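Local structure of polyketide biosynthesis cytochrome P450 PksS (Bacillus subtilis, 4YZR) at residues A[19-24]-A[46-51]; A[286-291]-A[391-396]; A[315-320]-A[342-347]. The protein is a heme-containing cytochrome P450 monooxygenase that acts on dihydrobacillaene in the biosynthesis of the antibiotic polyketide bacillaene. All coordinates share one frame; numbering follows the deposited sequence.

Contact 1. Residues A[19-24]-A[46-51]; sequences SVLGRF and LITRYD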
loop_
_atom_site.group_PDB
_atom_site.type_symbol
_atom_site.label_atom_id
_atom_site.label_comp_id
_atom_site.label_asym_id
_atom_site.label_seq_id
_atom_site.Cartn_x
_atom_site.Cartn_y
_atom_site.Cartn_z
ATOM N N SER A 19 1.750 18.693 -0.111
ATOM C CA SER A 19 2.253 20.075 -0.226
ATOM C C SER A 19 3.637 20.201 0.450
ATOM O O SER A 19 4.495 20.896 -0.071
ATOM C CB SER A 19 1.274 21.140 0.321
ATOM O OG SER A 19 1.909 22.315 0.760
ATOM N N VAL A 20 3.887 19.459 1.492
ATOM C CA VAL A 20 5.206 19.485 2.099
ATOM C C VAL A 20 6.250 18.912 1.132
ATOM O O VAL A 20 7.332 19.454 0.869
ATOM C CB VAL A 20 5.249 18.707 3.436
ATOM C CG1 VAL A 20 6.627 18.563 3.977
ATOM C CG2 VAL A 20 4.368 19.434 4.472
ATOM N N LEU A 21 5.985 17.671 0.664
ATOM C CA LEU A 21 6.945 17.016 -0.227
ATOM C C LEU A 21 7.162 17.841 -1.535
ATOM O O LEU A 21 8.258 17.883 -2.063
ATOM C CB LEU A 21 6.505 15.605 -0.562
ATOM C CG LEU A 21 6.397 14.596 0.568
ATOM C CD1 LEU A 21 5.852 13.286 0.025
ATOM C CD2 LEU A 21 7.748 14.441 1.174
ATOM N N GLY A 22 6.111 18.481 -1.999
ATOM C CA GLY A 22 6.189 19.330 -3.197
ATOM C C GLY A 22 7.084 20.544 -2.990
ATOM O O GLY A 22 7.820 20.961 -3.914
ATOM N N ARG A 23 6.982 21.133 -1.802
ATOM C CA ARG A 23 7.850 22.302 -1.506
ATOM C C ARG A 23 9.264 21.871 -1.460
ATOM O O ARG A 23 10.121 22.495 -2.026
ATOM C CB ARG A 23 7.406 22.962 -0.198
ATOM C CG ARG A 23 8.478 23.939 0.293
ATOM C CD ARG A 23 8.012 24.763 1.481
ATOM N NE ARG A 23 8.129 23.947 2.695
ATOM C CZ ARG A 23 7.106 23.476 3.439
ATOM N NH1 ARG A 23 5.828 23.678 3.100
ATOM N NH2 ARG A 23 7.376 22.765 4.544
ATOM N N PHE A 24 9.600 20.717 -0.844
ATOM C CA PHE A 24 10.916 20.165 -0.882
ATOM C C PHE A 24 11.367 19.853 -2.307
ATOM O O PHE A 24 12.526 20.137 -2.655
ATOM C CB PHE A 24 11.069 18.907 0.042
ATOM C CG PHE A 24 11.291 19.288 1.491
ATOM C CD1 PHE A 24 12.565 19.540 1.912
ATOM C CD2 PHE A 24 10.258 19.379 2.386
ATOM C CE1 PHE A 24 12.804 19.905 3.245
ATOM C CE2 PHE A 24 10.520 19.715 3.755
ATOM C CZ PHE A 24 11.780 19.996 4.133
ATOM N N LEU A 46 15.785 12.907 2.375
ATOM C CA LEU A 46 14.520 12.970 1.691
ATOM C C LEU A 46 14.752 13.275 0.244
ATOM O O LEU A 46 15.309 14.329 -0.078
ATOM C CB LEU A 46 13.622 14.042 2.319
ATOM C CG LEU A 46 12.266 14.237 1.676
ATOM C CD1 LEU A 46 11.418 12.963 1.730
ATOM C CD2 LEU A 46 11.535 15.485 2.236
ATOM N N ILE A 47 14.264 12.420 -0.680
ATOM C CA ILE A 47 14.428 12.543 -2.113
ATOM C C ILE A 47 13.084 12.796 -2.735
ATOM O O ILE A 47 12.176 11.923 -2.585
ATOM C CB ILE A 47 15.054 11.220 -2.649
ATOM C CG1 ILE A 47 16.254 10.772 -1.822
ATOM C CG2 ILE A 47 15.422 11.364 -4.155
ATOM C CD1 ILE A 47 17.409 11.735 -1.751
ATOM N N THR A 48 12.821 13.973 -3.296
ATOM C CA THR A 48 11.513 14.356 -3.753
ATOM C C THR A 48 11.245 14.483 -5.193
ATOM O O THR A 48 10.104 14.555 -5.617
ATOM C CB THR A 48 11.021 15.597 -3.020
ATOM O OG1 THR A 48 12.144 16.512 -2.953
ATOM C CG2 THR A 48 10.635 15.237 -1.606
ATOM N N ARG A 49 12.324 14.611 -6.022
ATOM C CA ARG A 49 12.117 14.618 -7.459
ATOM C C ARG A 49 12.014 13.244 -8.106
ATOM O O ARG A 49 12.630 12.317 -7.621
ATOM C CB ARG A 49 13.300 15.290 -8.155
ATOM C CG ARG A 49 13.351 16.825 -7.954
ATOM C CD ARG A 49 14.762 17.338 -8.391
ATOM N NE ARG A 49 15.041 17.017 -9.805
ATOM C CZ ARG A 49 14.851 17.833 -10.826
ATOM N NH1 ARG A 49 15.095 17.415 -12.063
ATOM N NH2 ARG A 49 14.338 19.062 -10.667
ATOM N N TYR A 50 11.299 13.148 -9.211
ATOM C CA TYR A 50 11.117 11.864 -9.878
ATOM C C TYR A 50 12.456 11.319 -10.373
ATOM O O TYR A 50 12.780 10.154 -10.225
ATOM C CB TYR A 50 10.147 12.020 -11.031
ATOM C CG TYR A 50 9.744 10.769 -11.732
ATOM C CD1 TYR A 50 10.503 10.163 -12.722
ATOM C CD2 TYR A 50 8.490 10.188 -11.465
ATOM C CE1 TYR A 50 10.076 9.072 -13.417
ATOM C CE2 TYR A 50 8.048 9.076 -12.179
ATOM C CZ TYR A 50 8.844 8.531 -13.164
ATOM O OH TYR A 50 8.397 7.464 -13.925
ATOM N N ASP A 51 13.282 12.153 -11.022
ATOM C CA ASP A 51 14.517 11.637 -11.546
ATOM C C ASP A 51 15.422 11.177 -10.469
ATOM O O ASP A 51 16.049 10.086 -10.596
ATOM C CB ASP A 51 15.251 12.719 -12.445
ATOM C CG ASP A 51 15.605 13.988 -11.772
ATOM O OD1 ASP A 51 15.140 14.388 -10.699
ATOM O OD2 ASP A 51 16.454 14.794 -12.315
#
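The hydroxyl OG1 of T48 lies against the C-terminal end of segment 19-24, with T48 OG1 3.5 Å from F24 C, and makes a weak hydrogen bond to P29 O. It belongs to the corner of the P450 fold where helix 17-27, near the N-terminus, covers the end of strand 42-47, just before helix 50-58 begins. No hydrogen bond joins the two segments; methyl groups and one aromatic face carry the contact. T48 CG2, anti to its own carbonyl carbon and beside the backbone N, comes within 3.6 Å of L21 O and also touches F24 CB. Beside it, L46 reaches for the helix with both branches. Its CD2 sits over one face of the F24 ring as a CH-pi contact, 4.2 Å from the centroid and offset toward the rim. L46 CD1 meets L21 CD2 at 4.0 Å, the two leucines crossing at about a right angle. F24 also meets the ring of H31, on the strand paired with 42-47. Just past T48, R49 at the N-cap position of helix 50-58 grips D51 side-on: R49 NE donates to D51 OD1 at 2.8 Å, and NH1 donates to OD2 from above the carboxylate plane.

Contact 2. Residues A[286-291]-A[391-396]; sequences SPVVMM and VFLRGL. With HEM (protoporphyrin IX containing Fe), chain C.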
loop_
_atom_site.group_PDB
_atom_site.type_symbol
_atom_site.label_atom_id
_atom_site.label_comp_id
_atom_site.label_asym_id
_atom_site.label_seq_id
_atom_site.Cartn_x
_atom_site.Cartn_y
_atom_site.Cartn_z
ATOM N N SER A 286 -1.342 8.584 -4.088
ATOM C CA SER A 286 -0.138 7.933 -3.576
ATOM C C SER A 286 -0.399 7.284 -2.215
ATOM O O SER A 286 0.239 7.752 -1.182
ATOM C CB SER A 286 1.007 8.925 -3.504
ATOM O OG SER A 286 1.315 9.435 -4.841
ATOM N N PRO A 287 -1.147 6.207 -2.089
ATOM C CA PRO A 287 -1.474 5.582 -0.796
ATOM C C PRO A 287 -0.260 5.351 0.009
ATOM O O PRO A 287 -0.271 5.540 1.260
ATOM C CB PRO A 287 -2.197 4.332 -1.193
ATOM C CG PRO A 287 -2.831 4.656 -2.538
ATOM C CD PRO A 287 -1.838 5.545 -3.250
ATOM N N VAL A 288 0.818 4.872 -0.579
ATOM C CA VAL A 288 2.144 4.919 0.024
ATOM C C VAL A 288 2.737 6.235 -0.433
ATOM O O VAL A 288 3.169 6.420 -1.605
ATOM C CB VAL A 288 3.006 3.736 -0.377
ATOM C CG1 VAL A 288 4.349 3.873 0.293
ATOM C CG2 VAL A 288 2.330 2.431 -0.066
ATOM N N VAL A 289 2.769 7.192 0.436
ATOM C CA VAL A 289 3.178 8.560 0.044
ATOM C C VAL A 289 4.688 8.724 0.117
ATOM O O VAL A 289 5.256 9.626 -0.570
ATOM C CB VAL A 289 2.377 9.633 0.794
ATOM C CG1 VAL A 289 2.851 9.777 2.227
ATOM C CG2 VAL A 289 2.388 10.956 0.097
ATOM N N MET A 290 5.330 7.944 0.930
ATOM C CA MET A 290 6.757 7.938 1.062
ATOM C C MET A 290 7.168 6.552 1.422
ATOM O O MET A 290 6.412 5.865 2.124
ATOM C CB MET A 290 7.222 8.892 2.256
ATOM C CG MET A 290 7.305 10.270 2.048
ATOM S SD MET A 290 8.368 10.838 3.478
ATOM C CE MET A 290 7.747 12.463 3.485
ATOM N N MET A 291 8.355 6.171 1.058
ATOM C CA MET A 291 8.878 4.853 1.539
ATOM C C MET A 291 10.306 4.958 1.926
ATOM O O MET A 291 11.047 5.785 1.303
ATOM C CB MET A 291 8.623 3.769 0.507
ATOM C CG MET A 291 9.133 4.002 -0.821
ATOM S SD MET A 291 8.757 2.681 -2.001
ATOM C CE MET A 291 9.434 3.357 -3.430
ATOM N N VAL A 391 2.978 8.314 8.869
ATOM C CA VAL A 391 3.976 9.041 8.076
ATOM C C VAL A 391 3.940 8.512 6.585
ATOM O O VAL A 391 4.133 9.320 5.665
ATOM C CB VAL A 391 5.477 8.719 8.659
ATOM C CG1 VAL A 391 6.582 9.129 7.727
ATOM C CG2 VAL A 391 5.712 9.247 10.068
ATOM N N PHE A 392 3.900 7.216 6.439
ATOM C CA PHE A 392 4.178 6.571 5.172
ATOM C C PHE A 392 2.922 6.302 4.458
ATOM O O PHE A 392 2.944 6.326 3.190
ATOM C CB PHE A 392 4.966 5.290 5.413
ATOM C CG PHE A 392 6.293 5.514 6.066
ATOM C CD1 PHE A 392 7.380 5.994 5.333
ATOM C CD2 PHE A 392 6.443 5.332 7.376
ATOM C CE1 PHE A 392 8.603 6.210 5.943
ATOM C CE2 PHE A 392 7.681 5.559 8.020
ATOM C CZ PHE A 392 8.707 6.036 7.278
ATOM N N LEU A 393 1.880 5.887 5.105
ATOM C CA LEU A 393 0.600 5.499 4.493
ATOM C C LEU A 393 -0.446 6.573 4.647
ATOM O O LEU A 393 -0.943 6.758 5.851
ATOM C CB LEU A 393 0.130 4.231 5.123
ATOM C CG LEU A 393 1.120 3.074 5.290
ATOM C CD1 LEU A 393 0.499 1.839 5.997
ATOM C CD2 LEU A 393 1.751 2.770 3.944
ATOM N N ARG A 394 -0.907 7.179 3.602
ATOM C CA ARG A 394 -1.817 8.308 3.627
ATOM C C ARG A 394 -3.216 7.790 3.511
ATOM O O ARG A 394 -3.655 7.418 2.433
ATOM C CB ARG A 394 -1.438 9.299 2.580
ATOM C CG ARG A 394 -2.217 10.591 2.545
ATOM C CD ARG A 394 -2.230 11.248 3.870
ATOM N NE ARG A 394 -2.827 12.553 3.796
ATOM C CZ ARG A 394 -2.886 13.396 4.854
ATOM N NH1 ARG A 394 -2.344 13.034 6.004
ATOM N NH2 ARG A 394 -3.429 14.584 4.669
ATOM N N GLY A 395 -3.938 7.760 4.614
ATOM C CA GLY A 395 -5.248 7.113 4.673
ATOM C C GLY A 395 -6.250 7.839 5.555
ATOM O O GLY A 395 -5.887 8.392 6.578
ATOM N N LEU A 396 -7.498 7.739 5.156
ATOM C CA LEU A 396 -8.599 8.398 5.889
ATOM C C LEU A 396 -9.009 7.627 7.077
ATOM O O LEU A 396 -9.065 6.429 7.074
ATOM C CB LEU A 396 -9.772 8.544 4.919
ATOM C CG LEU A 396 -9.591 9.529 3.828
ATOM C CD1 LEU A 396 -10.479 9.242 2.619
ATOM C CD2 LEU A 396 -9.683 10.975 4.257
HETATM C CHA HEM C . 5.746 -3.745 -2.513
HETATM C CHB HEM C . 2.534 -0.168 -3.002
HETATM C CHC HEM C . -1.088 -3.387 -2.597
HETATM C CHD HEM C . 2.139 -6.880 -1.962
HETATM C C1A HEM C . 5.199 -2.491 -2.659
HETATM C C2A HEM C . 5.900 -1.217 -2.874
HETATM C C3A HEM C . 5.014 -0.256 -2.940
HETATM C C4A HEM C . 3.688 -0.877 -2.875
HETATM C CMA HEM C . 5.263 1.197 -3.028
HETATM C CAA HEM C . 7.425 -1.058 -2.844
HETATM C CBA HEM C . 7.938 -0.771 -1.508
HETATM C CGA HEM C . 9.499 -0.526 -1.344
HETATM O O1A HEM C . 9.811 -0.118 -0.172
HETATM O O2A HEM C . 10.117 -0.699 -2.328
HETATM C C1B HEM C . 1.262 -0.733 -2.922
HETATM C C2B HEM C . 0.024 -0.049 -3.099
HETATM C C3B HEM C . -1.016 -0.910 -2.989
HETATM C C4B HEM C . -0.391 -2.209 -2.736
HETATM C CMB HEM C . -0.027 1.385 -3.365
HETATM C CAB HEM C . -2.455 -0.728 -3.070
HETATM C CBB HEM C . -2.972 0.291 -3.660
HETATM C C1C HEM C . -0.579 -4.647 -2.425
HETATM C C2C HEM C . -1.271 -5.865 -2.265
HETATM C C3C HEM C . -0.342 -6.891 -2.080
HETATM C C4C HEM C . 0.935 -6.252 -2.088
HETATM C CMC HEM C . -2.762 -5.951 -2.458
HETATM C CAC HEM C . -0.573 -8.312 -1.886
HETATM C CBC HEM C . -1.639 -8.800 -1.364
HETATM C C1D HEM C . 3.411 -6.364 -2.033
HETATM C C2D HEM C . 4.621 -7.119 -1.819
HETATM C C3D HEM C . 5.637 -6.225 -2.002
HETATM C C4D HEM C . 5.046 -4.914 -2.336
HETATM C CMD HEM C . 4.733 -8.605 -1.556
HETATM C CAD HEM C . 7.119 -6.490 -1.940
HETATM C CBD HEM C . 7.692 -6.874 -3.269
HETATM C CGD HEM C . 9.200 -7.274 -3.266
HETATM O O1D HEM C . 9.850 -6.918 -2.276
HETATM O O2D HEM C . 9.606 -7.861 -4.287
HETATM N NA HEM C . 3.871 -2.225 -2.764
HETATM N NB HEM C . 0.961 -2.064 -2.751
HETATM N NC HEM C . 0.760 -4.908 -2.338
HETATM N ND HEM C . 3.663 -5.042 -2.315
HETATM FE FE HEM C . 2.327 -3.583 -2.607
#
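V288 and L393 face each other as a single beta bridge, their CA atoms 4.8 Å apart and their backbones running in opposite directions. The bonds flank this non-hydrogen-bonded pair: R394 N donates to P287 O at 2.9 Å, and V289 N to F392 O at the same distance. Each acceptor also takes a CA-H...O contact, P287 O from L393 CA and F392 O from V288 CA. The V288 and L393 side chains run alongside each other in the same direction, and V288 CG2 touches L393 CD2 at 4.1 Å. The same V288 CG2 lies 3.9 Å from HEM CHB, a meso carbon. L393 in turn rests on E244 and T245 of the long helix 228-259. V289 CG1, held between its backbone N and carbonyl carbon (chi1 76°), packs against the carbonyl oxygens of V391 and F392. The ring of F392 turns an edge to M290 O, which is 3.4 Å from F392 CD1, while V391 CG1 covers the centre of one face. M291 SD reaches HEM CGA, 3.4 Å away. R394 NH1 is hydrogen-bonded to H14 O, and the side chain makes a cation-pi contact with W387. The pairing joins the loop after helix 274-285 to a loop near the C-terminus, two regions beside the heme whose positions are consistent with substrate recognition sites 5 and 6 of P450s.

Contact 3. Residues A[315-320]-A[342-347]; sequences IGIGSA and HISFGF. With HEM (protoporphyrin IX containing Fe), chain C.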
loop_
_atom_site.group_PDB
_atom_site.type_symbol
_atom_site.label_atom_id
_atom_site.label_comp_id
_atom_site.label_asym_id
_atom_site.label_seq_id
_atom_site.Cartn_x
_atom_site.Cartn_y
_atom_site.Cartn_z
ATOM N N ILE A 315 12.129 7.924 -0.091
ATOM C CA ILE A 315 11.694 8.117 -1.418
ATOM C C ILE A 315 10.333 8.799 -1.400
ATOM O O ILE A 315 9.334 8.206 -0.934
ATOM C CB ILE A 315 11.616 6.818 -2.207
ATOM C CG1 ILE A 315 12.932 6.064 -2.225
ATOM C CG2 ILE A 315 11.044 6.988 -3.589
ATOM C CD1 ILE A 315 14.046 6.719 -3.020
ATOM N N GLY A 316 10.226 10.043 -1.828
ATOM C CA GLY A 316 9.045 10.844 -1.820
ATOM C C GLY A 316 8.140 10.552 -2.961
ATOM O O GLY A 316 7.978 11.366 -3.871
ATOM N N ILE A 317 7.497 9.407 -2.938
ATOM C CA ILE A 317 6.523 9.029 -3.987
ATOM C C ILE A 317 5.552 10.128 -4.297
ATOM O O ILE A 317 5.272 10.434 -5.474
ATOM C CB ILE A 317 5.805 7.717 -3.571
ATOM C CG1 ILE A 317 6.731 6.550 -3.546
ATOM C CG2 ILE A 317 4.663 7.425 -4.519
ATOM C CD1 ILE A 317 6.128 5.216 -3.067
ATOM N N GLY A 318 4.933 10.719 -3.269
ATOM C CA GLY A 318 3.868 11.649 -3.500
ATOM C C GLY A 318 4.292 12.857 -4.384
ATOM O O GLY A 318 3.522 13.274 -5.230
ATOM N N SER A 319 5.489 13.377 -4.078
ATOM C CA SER A 319 5.976 14.479 -4.907
ATOM C C SER A 319 6.556 14.030 -6.200
ATOM O O SER A 319 6.482 14.766 -7.213
ATOM C CB SER A 319 6.974 15.273 -4.082
ATOM O OG SER A 319 8.035 14.571 -3.615
ATOM N N ALA A 320 7.211 12.894 -6.268
ATOM C CA ALA A 320 7.744 12.413 -7.524
ATOM C C ALA A 320 6.624 12.249 -8.534
ATOM O O ALA A 320 6.729 12.576 -9.725
ATOM C CB ALA A 320 8.412 11.069 -7.331
ATOM N N HIS A 342 3.661 6.783 -13.019
ATOM C CA HIS A 342 3.754 6.988 -11.592
ATOM C C HIS A 342 4.575 5.882 -10.945
ATOM O O HIS A 342 4.712 4.747 -11.486
ATOM C CB HIS A 342 2.316 7.026 -10.980
ATOM C CG HIS A 342 1.597 5.745 -11.005
ATOM N ND1 HIS A 342 1.885 4.677 -10.183
ATOM C CD2 HIS A 342 0.575 5.343 -11.790
ATOM C CE1 HIS A 342 1.058 3.700 -10.421
ATOM N NE2 HIS A 342 0.258 4.039 -11.419
ATOM N N ILE A 343 5.068 6.140 -9.772
ATOM C CA ILE A 343 5.806 5.198 -8.953
ATOM C C ILE A 343 5.073 4.813 -7.645
ATOM O O ILE A 343 5.668 4.502 -6.645
ATOM C CB ILE A 343 7.227 5.660 -8.648
ATOM C CG1 ILE A 343 7.331 6.990 -7.940
ATOM C CG2 ILE A 343 8.054 5.694 -9.949
ATOM C CD1 ILE A 343 8.743 7.217 -7.296
ATOM N N SER A 344 3.750 4.838 -7.741
ATOM C CA SER A 344 2.943 4.457 -6.569
ATOM C C SER A 344 3.113 3.039 -6.097
ATOM O O SER A 344 2.830 2.729 -4.945
ATOM C CB SER A 344 1.529 4.711 -6.762
ATOM O OG SER A 344 1.350 6.151 -7.066
ATOM N N PHE A 345 3.545 2.169 -7.001
ATOM C CA PHE A 345 3.869 0.717 -6.730
ATOM C C PHE A 345 5.382 0.523 -6.579
ATOM O O PHE A 345 5.870 -0.594 -6.603
ATOM C CB PHE A 345 3.285 -0.166 -7.770
ATOM C CG PHE A 345 1.797 -0.256 -7.787
ATOM C CD1 PHE A 345 1.083 -0.665 -6.670
ATOM C CD2 PHE A 345 1.036 -0.058 -8.963
ATOM C CE1 PHE A 345 -0.260 -0.824 -6.644
ATOM C CE2 PHE A 345 -0.311 -0.235 -8.989
ATOM C CZ PHE A 345 -0.967 -0.633 -7.852
ATOM N N GLY A 346 6.147 1.635 -6.484
ATOM C CA GLY A 346 7.591 1.561 -6.453
ATOM C C GLY A 346 8.108 1.352 -7.847
ATOM O O GLY A 346 7.507 1.742 -8.851
ATOM N N PHE A 347 9.327 0.789 -7.912
ATOM C CA PHE A 347 10.060 0.590 -9.218
ATOM C C PHE A 347 11.191 -0.340 -9.044
ATOM O O PHE A 347 11.868 -0.170 -8.032
ATOM C CB PHE A 347 10.602 1.954 -9.761
ATOM C CG PHE A 347 11.261 1.798 -11.061
ATOM C CD1 PHE A 347 10.553 1.819 -12.171
ATOM C CD2 PHE A 347 12.595 1.464 -11.135
ATOM C CE1 PHE A 347 11.116 1.517 -13.383
ATOM C CE2 PHE A 347 13.190 1.133 -12.372
ATOM C CZ PHE A 347 12.426 1.183 -13.468
HETATM C CHA HEM C . 5.746 -3.745 -2.513
HETATM C CHB HEM C . 2.534 -0.168 -3.002
HETATM C CHC HEM C . -1.088 -3.387 -2.597
HETATM C CHD HEM C . 2.139 -6.880 -1.962
HETATM C C1A HEM C . 5.199 -2.491 -2.659
HETATM C C2A HEM C . 5.900 -1.217 -2.874
HETATM C C3A HEM C . 5.014 -0.256 -2.940
HETATM C C4A HEM C . 3.688 -0.877 -2.875
HETATM C CMA HEM C . 5.263 1.197 -3.028
HETATM C CAA HEM C . 7.425 -1.058 -2.844
HETATM C CBA HEM C . 7.938 -0.771 -1.508
HETATM C CGA HEM C . 9.499 -0.526 -1.344
HETATM O O1A HEM C . 9.811 -0.118 -0.172
HETATM O O2A HEM C . 10.117 -0.699 -2.328
HETATM C C1B HEM C . 1.262 -0.733 -2.922
HETATM C C2B HEM C . 0.024 -0.049 -3.099
HETATM C C3B HEM C . -1.016 -0.910 -2.989
HETATM C C4B HEM C . -0.391 -2.209 -2.736
HETATM C CMB HEM C . -0.027 1.385 -3.365
HETATM C CAB HEM C . -2.455 -0.728 -3.070
HETATM C CBB HEM C . -2.972 0.291 -3.660
HETATM C C1C HEM C . -0.579 -4.647 -2.425
HETATM C C2C HEM C . -1.271 -5.865 -2.265
HETATM C C3C HEM C . -0.342 -6.891 -2.080
HETATM C C4C HEM C . 0.935 -6.252 -2.088
HETATM C CMC HEM C . -2.762 -5.951 -2.458
HETATM C CAC HEM C . -0.573 -8.312 -1.886
HETATM C CBC HEM C . -1.639 -8.800 -1.364
HETATM C C1D HEM C . 3.411 -6.364 -2.033
HETATM C C2D HEM C . 4.621 -7.119 -1.819
HETATM C C3D HEM C . 5.637 -6.225 -2.002
HETATM C C4D HEM C . 5.046 -4.914 -2.336
HETATM C CMD HEM C . 4.733 -8.605 -1.556
HETATM C CAD HEM C . 7.119 -6.490 -1.940
HETATM C CBD HEM C . 7.692 -6.874 -3.269
HETATM C CGD HEM C . 9.200 -7.274 -3.266
HETATM O O1D HEM C . 9.850 -6.918 -2.276
HETATM O O2D HEM C . 9.606 -7.861 -4.287
HETATM N NA HEM C . 3.871 -2.225 -2.764
HETATM N NB HEM C . 0.961 -2.064 -2.751
HETATM N NC HEM C . 0.760 -4.908 -2.338
HETATM N ND HEM C . 3.663 -5.042 -2.315
HETATM FE FE HEM C . 2.327 -3.583 -2.607
#
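The tip of I343 is the main bump of this contact: its CD1 enters a hollow whose wall is made by A320 CB at 3.9 Å, I317 CG1 at 4.3 Å and, more loosely, I315 CG2. The hollow lies where strand 312-315 gives way to the short helix 317-320. I343 CG1 stands between the backbone N and the carbonyl carbon (chi1 58°), and chi2 near 164° then carries CD1 outward from the loop toward the helix. I317 returns the fit as a second bump. Two of its branches meet I343 O from one side, I317 CD1 at 3.7 Å and CG2 at 3.8 Å, and CG2 also rests on S344 CA. The oxygen pressed upon is not without a polar partner, because G346 N donates to it and closes a type I turn from I343 to G346. This turn begins the Cys-ligand loop of the P450 fold: F345 is the phenylalanine that opens the family's heme-binding signature, and its backbone is hydrogen-bonded to that of C352, by similarity the axial ligand of the iron. The turn cups the heme methyl CMA, which is 3.5 Å from S344 O and 3.6 Å from G346 N; I317 CD1 approaches the same methyl from the helix. F345 places its ring obliquely against pyrrole B, with F345 CE1 3.6 Å from HEM C2B. H342 ND1 accepts a hydrogen bond from S344 N, which lies in the plane of the imidazole, while NE2 is bonded to E279 OE1. S344 OG is bonded to L282 O, in the same helix 274-285 as E279.

In the fold
The first segments of contacts 2 and 3 run together: M291 O meets I315 N at 2.8 Å and V289 O meets G318 N at 2.9 Å, probable hydrogen bonds that join 286-291 to 315-320. Contact 1 is fastened to 315-320 through I47 O to G316 N (2.8 Å) and T48 O to S319 OG (2.9 Å), also probable hydrogen bonds. Contact 3 is thus centred about 10 Å from the centre of each of the others; contacts 1 and 2 also pack directly, L21 CD1 lying 3.8 Å from V289 O. Contacts 2 and 3 both touch the heme, the side chains of V288 and S344 each lying about 8 Å from that of C352, whereas the side chain of L21 stays about 12 Å from the cofactor.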